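Local coordinates for epidermal growth factor receptor pathway substrate 8-like protein 1 (Mus musculus, PDB 2CY5) that probably acts as an adaptor in epidermal growth factor receptor signalling, using a phosphotyrosine-binding domain that is likely to recognise peptide segments of partner proteins, at residues Q10-H15 with E50-V55; L16-L21 with Q106-F111. One frame throughout, in Å; residues are numbered along the deposited sequence.

Contact 1: Q10-H15 with E50-V55; sequences QYHVNH and EMLLRV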
# COMPACT_ATOMS: atom_id res chain seq x y z
N GLN A 10 -9.25 17.67 10.52
CA GLN A 10 -8.79 16.33 11.06
C GLN A 10 -9.77 15.66 11.93
O GLN A 10 -10.59 16.30 12.62
CB GLN A 10 -7.55 16.32 11.87
CG GLN A 10 -7.09 17.66 12.22
CD GLN A 10 -5.80 17.58 13.01
OE1 GLN A 10 -4.69 17.58 12.44
NE2 GLN A 10 -5.95 17.40 14.34
N TYR A 11 -9.70 14.35 11.94
CA TYR A 11 -10.59 13.53 12.71
C TYR A 11 -9.79 12.36 13.33
O TYR A 11 -8.76 11.87 12.72
CB TYR A 11 -11.59 12.89 11.77
CG TYR A 11 -12.27 13.93 10.96
CD1 TYR A 11 -11.79 14.26 9.66
CD2 TYR A 11 -13.40 14.61 11.47
CE1 TYR A 11 -12.43 15.23 8.85
CE2 TYR A 11 -14.09 15.57 10.64
CZ TYR A 11 -13.63 15.86 9.37
OH TYR A 11 -14.23 16.71 8.53
N HIS A 12 -10.11 12.04 14.56
CA HIS A 12 -9.47 10.85 15.10
C HIS A 12 -10.34 9.66 14.66
O HIS A 12 -11.59 9.73 14.73
CB HIS A 12 -9.41 10.88 16.59
CG HIS A 12 -8.45 11.89 17.11
ND1 HIS A 12 -7.26 11.53 17.71
CD2 HIS A 12 -8.45 13.24 17.03
CE1 HIS A 12 -6.58 12.63 17.98
NE2 HIS A 12 -7.29 13.68 17.57
N VAL A 13 -9.68 8.58 14.16
CA VAL A 13 -10.47 7.42 13.80
C VAL A 13 -9.65 6.20 14.25
O VAL A 13 -8.48 6.35 14.56
CB VAL A 13 -10.61 7.32 12.21
CG1 VAL A 13 -11.33 8.56 11.68
CG2 VAL A 13 -9.24 7.19 11.62
N ASN A 14 -10.26 5.03 14.12
CA ASN A 14 -9.53 3.77 14.33
C ASN A 14 -9.47 3.09 12.97
O ASN A 14 -10.50 2.72 12.38
CB ASN A 14 -10.40 2.84 15.25
CG ASN A 14 -10.28 3.27 16.75
OD1 ASN A 14 -9.37 3.84 17.11
ND2 ASN A 14 -11.25 3.00 17.51
N HIS A 15 -8.29 2.81 12.51
CA HIS A 15 -8.25 2.04 11.25
C HIS A 15 -8.61 0.61 11.59
O HIS A 15 -8.11 0.06 12.62
CB HIS A 15 -6.79 2.16 10.75
CG HIS A 15 -6.54 1.20 9.63
ND1 HIS A 15 -6.00 -0.08 9.82
CD2 HIS A 15 -6.81 1.30 8.30
CE1 HIS A 15 -5.97 -0.72 8.65
NE2 HIS A 15 -6.45 0.09 7.71
N GLU A 50 -5.60 3.41 16.50
CA GLU A 50 -6.03 4.80 16.45
C GLU A 50 -5.17 5.61 15.55
O GLU A 50 -3.99 5.47 15.48
CB GLU A 50 -6.11 5.43 17.90
CG GLU A 50 -6.83 6.83 17.79
CD GLU A 50 -6.99 7.52 19.19
OE1 GLU A 50 -7.59 6.83 20.04
OE2 GLU A 50 -6.53 8.68 19.40
N MSE A 51 -5.79 6.49 14.75
CA MSE A 51 -5.02 7.30 13.83
C MSE A 51 -5.74 8.64 13.65
O MSE A 51 -6.93 8.80 13.90
CB MSE A 51 -5.04 6.65 12.40
CG MSE A 51 -4.04 5.60 12.15
SE MSE A 51 -4.28 4.94 10.31
CE MSE A 51 -2.94 3.50 10.75
N LEU A 52 -4.99 9.55 13.14
CA LEU A 52 -5.47 10.92 12.76
C LEU A 52 -5.69 10.99 11.27
O LEU A 52 -4.74 10.91 10.49
CB LEU A 52 -4.37 11.93 13.01
CG LEU A 52 -4.81 13.33 13.42
CD1 LEU A 52 -6.25 13.41 13.95
CD2 LEU A 52 -3.80 13.72 14.53
N LEU A 53 -6.94 11.20 10.85
CA LEU A 53 -7.26 11.28 9.42
C LEU A 53 -7.47 12.78 9.04
O LEU A 53 -8.31 13.54 9.66
CB LEU A 53 -8.50 10.39 9.11
CG LEU A 53 -8.83 10.29 7.60
CD1 LEU A 53 -9.95 9.23 7.26
CD2 LEU A 53 -9.48 11.62 7.11
N ARG A 54 -6.60 13.27 8.17
CA ARG A 54 -6.63 14.64 7.74
C ARG A 54 -7.10 14.87 6.32
O ARG A 54 -6.68 14.21 5.38
CB ARG A 54 -5.28 15.25 8.06
CG ARG A 54 -5.21 16.75 7.71
CD ARG A 54 -3.81 17.43 7.94
NE ARG A 54 -3.41 17.39 9.36
CZ ARG A 54 -2.15 17.60 9.78
NH1 ARG A 54 -1.16 17.88 8.92
NH2 ARG A 54 -1.86 17.53 11.06
N VAL A 55 -8.18 15.69 6.12
CA VAL A 55 -8.64 15.95 4.74
C VAL A 55 -8.18 17.35 4.34
O VAL A 55 -8.46 18.31 5.09
CB VAL A 55 -10.10 15.90 4.75
CG1 VAL A 55 -10.65 16.03 3.41
CG2 VAL A 55 -10.57 14.47 5.42
O HOH W 1 -9.87 4.42 19.75

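Contact 2: L16-L21 with Q106-F111; sequences LVTFCL and QPDVHF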
# COMPACT_ATOMS: atom_id res chain seq x y z
N LEU A 16 -9.44 -0.06 10.85
CA LEU A 16 -9.78 -1.43 11.18
C LEU A 16 -9.04 -2.41 10.22
O LEU A 16 -8.49 -3.34 10.73
CB LEU A 16 -11.25 -1.69 10.98
CG LEU A 16 -12.08 -0.74 11.92
CD1 LEU A 16 -13.60 -1.17 11.72
CD2 LEU A 16 -11.69 -1.07 13.37
N VAL A 17 -9.08 -2.23 8.90
CA VAL A 17 -8.43 -3.21 7.98
C VAL A 17 -8.28 -2.53 6.57
O VAL A 17 -9.01 -1.54 6.27
CB VAL A 17 -9.44 -4.47 7.80
CG1 VAL A 17 -10.56 -4.22 6.78
CG2 VAL A 17 -8.58 -5.64 7.28
N THR A 18 -7.27 -2.94 5.79
CA THR A 18 -7.10 -2.54 4.42
C THR A 18 -6.94 -3.89 3.67
O THR A 18 -6.12 -4.78 4.14
CB THR A 18 -5.89 -1.76 4.29
OG1 THR A 18 -6.02 -0.48 4.94
CG2 THR A 18 -5.58 -1.55 2.76
N PHE A 19 -7.64 -4.14 2.59
CA PHE A 19 -7.46 -5.38 1.86
C PHE A 19 -7.60 -5.10 0.38
O PHE A 19 -8.25 -4.10 -0.01
CB PHE A 19 -8.45 -6.48 2.39
CG PHE A 19 -9.93 -6.21 2.13
CD1 PHE A 19 -10.45 -6.31 0.89
CD2 PHE A 19 -10.75 -5.84 3.24
CE1 PHE A 19 -11.86 -6.05 0.67
CE2 PHE A 19 -12.14 -5.57 3.06
CZ PHE A 19 -12.69 -5.67 1.81
N CYS A 20 -6.96 -5.91 -0.48
CA CYS A 20 -6.92 -5.62 -1.94
C CYS A 20 -8.22 -6.14 -2.51
O CYS A 20 -8.82 -7.14 -2.03
CB CYS A 20 -5.71 -6.48 -2.67
SG CYS A 20 -4.27 -5.91 -1.61
N LEU A 21 -8.61 -5.49 -3.55
CA LEU A 21 -9.87 -5.91 -4.28
C LEU A 21 -9.50 -6.51 -5.61
O LEU A 21 -9.00 -5.80 -6.43
CB LEU A 21 -10.79 -4.78 -4.72
CG LEU A 21 -11.64 -4.16 -3.72
CD1 LEU A 21 -12.52 -3.14 -4.35
CD2 LEU A 21 -12.54 -5.28 -3.14
N GLN A 106 -3.98 -3.48 -8.16
CA GLN A 106 -5.40 -3.58 -7.80
C GLN A 106 -5.76 -2.46 -6.83
O GLN A 106 -4.88 -1.96 -6.12
CB GLN A 106 -5.63 -4.89 -7.10
CG GLN A 106 -5.63 -6.13 -8.11
CD GLN A 106 -5.71 -7.51 -7.42
OE1 GLN A 106 -5.44 -7.68 -6.16
NE2 GLN A 106 -6.04 -8.56 -8.26
N PRO A 107 -7.05 -2.11 -6.78
CA PRO A 107 -7.46 -1.05 -5.83
C PRO A 107 -7.51 -1.72 -4.41
O PRO A 107 -7.50 -2.95 -4.27
CB PRO A 107 -8.90 -0.75 -6.18
CG PRO A 107 -9.28 -1.77 -7.30
CD PRO A 107 -8.11 -2.48 -7.75
N ASP A 108 -7.58 -0.88 -3.37
CA ASP A 108 -7.65 -1.43 -2.00
C ASP A 108 -8.93 -0.81 -1.36
O ASP A 108 -9.28 0.39 -1.70
CB ASP A 108 -6.51 -0.83 -1.20
CG ASP A 108 -5.11 -1.26 -1.69
OD1 ASP A 108 -5.10 -2.50 -1.85
OD2 ASP A 108 -4.13 -0.44 -1.86
N VAL A 109 -9.48 -1.60 -0.43
CA VAL A 109 -10.57 -1.12 0.41
C VAL A 109 -9.97 -0.78 1.80
O VAL A 109 -9.31 -1.65 2.39
CB VAL A 109 -11.60 -2.21 0.57
CG1 VAL A 109 -12.60 -1.80 1.75
CG2 VAL A 109 -12.24 -2.40 -0.84
N HIS A 110 -10.19 0.42 2.31
CA HIS A 110 -9.73 0.73 3.66
C HIS A 110 -11.06 0.98 4.56
O HIS A 110 -12.00 1.73 4.15
CB HIS A 110 -8.97 2.00 3.68
CG HIS A 110 -7.77 2.05 2.77
ND1 HIS A 110 -6.53 1.57 3.16
CD2 HIS A 110 -7.62 2.48 1.47
CE1 HIS A 110 -5.68 1.69 2.13
NE2 HIS A 110 -6.31 2.22 1.10
N PHE A 111 -11.14 0.35 5.73
CA PHE A 111 -12.27 0.59 6.64
C PHE A 111 -11.75 1.26 7.90
O PHE A 111 -10.72 0.81 8.54
CB PHE A 111 -12.91 -0.73 7.05
CG PHE A 111 -13.98 -1.22 6.15
CD1 PHE A 111 -15.21 -0.64 6.15
CD2 PHE A 111 -13.74 -2.33 5.34
CE1 PHE A 111 -16.26 -1.16 5.39
CE2 PHE A 111 -14.77 -2.89 4.55
CZ PHE A 111 -16.08 -2.33 4.56

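Contact 1: Q10-H15 with E50-V55
The side chains of Q10 and R54 run alongside each other. The amide and guanidinium planes are nearly coplanar, 12° apart. Q10 OE1 takes a hydrogen bond from R54 NH2 at 3.1 Å, with the donor nearly along the C=O axis, and a weak one from R54 NE. R54 bends at chi3 (-62°), which turns NE out of line with the extended chain before it. Nearer its backbone, Q10 CB touches L52 CD1 at 3.8 Å.

L52 CD1 sits over one face of the H12 ring, 3.9 Å from its centroid, in a CH-pi contact. The rim of that ring is used by E50: H12 ND1 gives a weak hydrogen bond to E50 OE2, 3.4 Å away, with ring and carboxylate planes 82° apart. A water bridges N14 OD1 and, weakly, E50 OE1. N14 ND2 is hydrogen-bonded to Q113 OE1.

M51, a selenomethionine, lies on the other face of the sheet with Y11, V13 and L53. Its chain is extended, and SE reaches H15 CB at 3.8 Å. V13 CG2 packs on L53 CB, and Y11 CE1 meets V55 CG2 at 4.0 Å. Y11 OH is hydrogen-bonded to D125 OD2. Helix 118-133 touches Y11, V13 and V55; strand 59-63 touches L53.

Strands 9-20 and 49-55 pair antiparallel within the sheet of the PTB domain, which belongs to the PH clan. Y11 with L53 and V13 with M51 are the hydrogen-bonded pairs.

The Q10 face mixes L52 with polar groups. Of its direct cross-strand bonds, that from R54 NH2 alone is not weak, consistent with a modest polar contribution.

Contact 2: L16-L21 with Q106-F111
F19 and V109 run next to each other. V109 CB sits off-centre over one face of the F19 ring, 4.0 Å from its centroid, in a CH-pi contact. CG between backbone N and carbonyl carbon (chi1 67°) sets the ring there. F19 CE2 also meets the edge of the F111 ring, at CE2, 4.0 Å away. V17 CG1 comes to the same ring near its plane. An alanine at F19 would probably open a gap beside V109 and F111 and leave M40 of helix 30-42 less well packed.

These strands, 9-20 and 108-114, are antiparallel neighbours in the curved sheet of the PTB domain, a PH-like fold. A classic beta bulge interrupts the pairing: L16 and V17 both face F111. L16 N bonds F111 O at 2.8 Å, and V17 N reaches the same oxygen only weakly.

On the other face T18 OG1 and H110 ND1 share a hydrogen bond of 2.8 Å at the imidazole edge. H15 NE2 is a second partner of T18 OG1. D108 OD2 makes a salt bridge to R104 of the second subunit, and C20 SG forms a disulfide with C20 of that subunit. Past the strand, L21 CG presses tightly on V109 CG2 at 3.4 Å.

In the fold
Contacts 1 and 2 share strand 9-20. Residues 10-15 pair with strand 49-55 on one side of it, and residues 16-21 with strand 108-114 on the other. Their centres are about 16 Å apart, on opposite sides of the chain's centre. The two contacts touch where H15 CD2 lies 3.9 Å from F111 O. Different helices cover them: 118-133 lies over contact 1 and 30-42 over contact 2. The calcium ion, bound at A6 and D125, is about 5 Å from the side chain of V55 in contact 1. Both contacts also touch the second subunit.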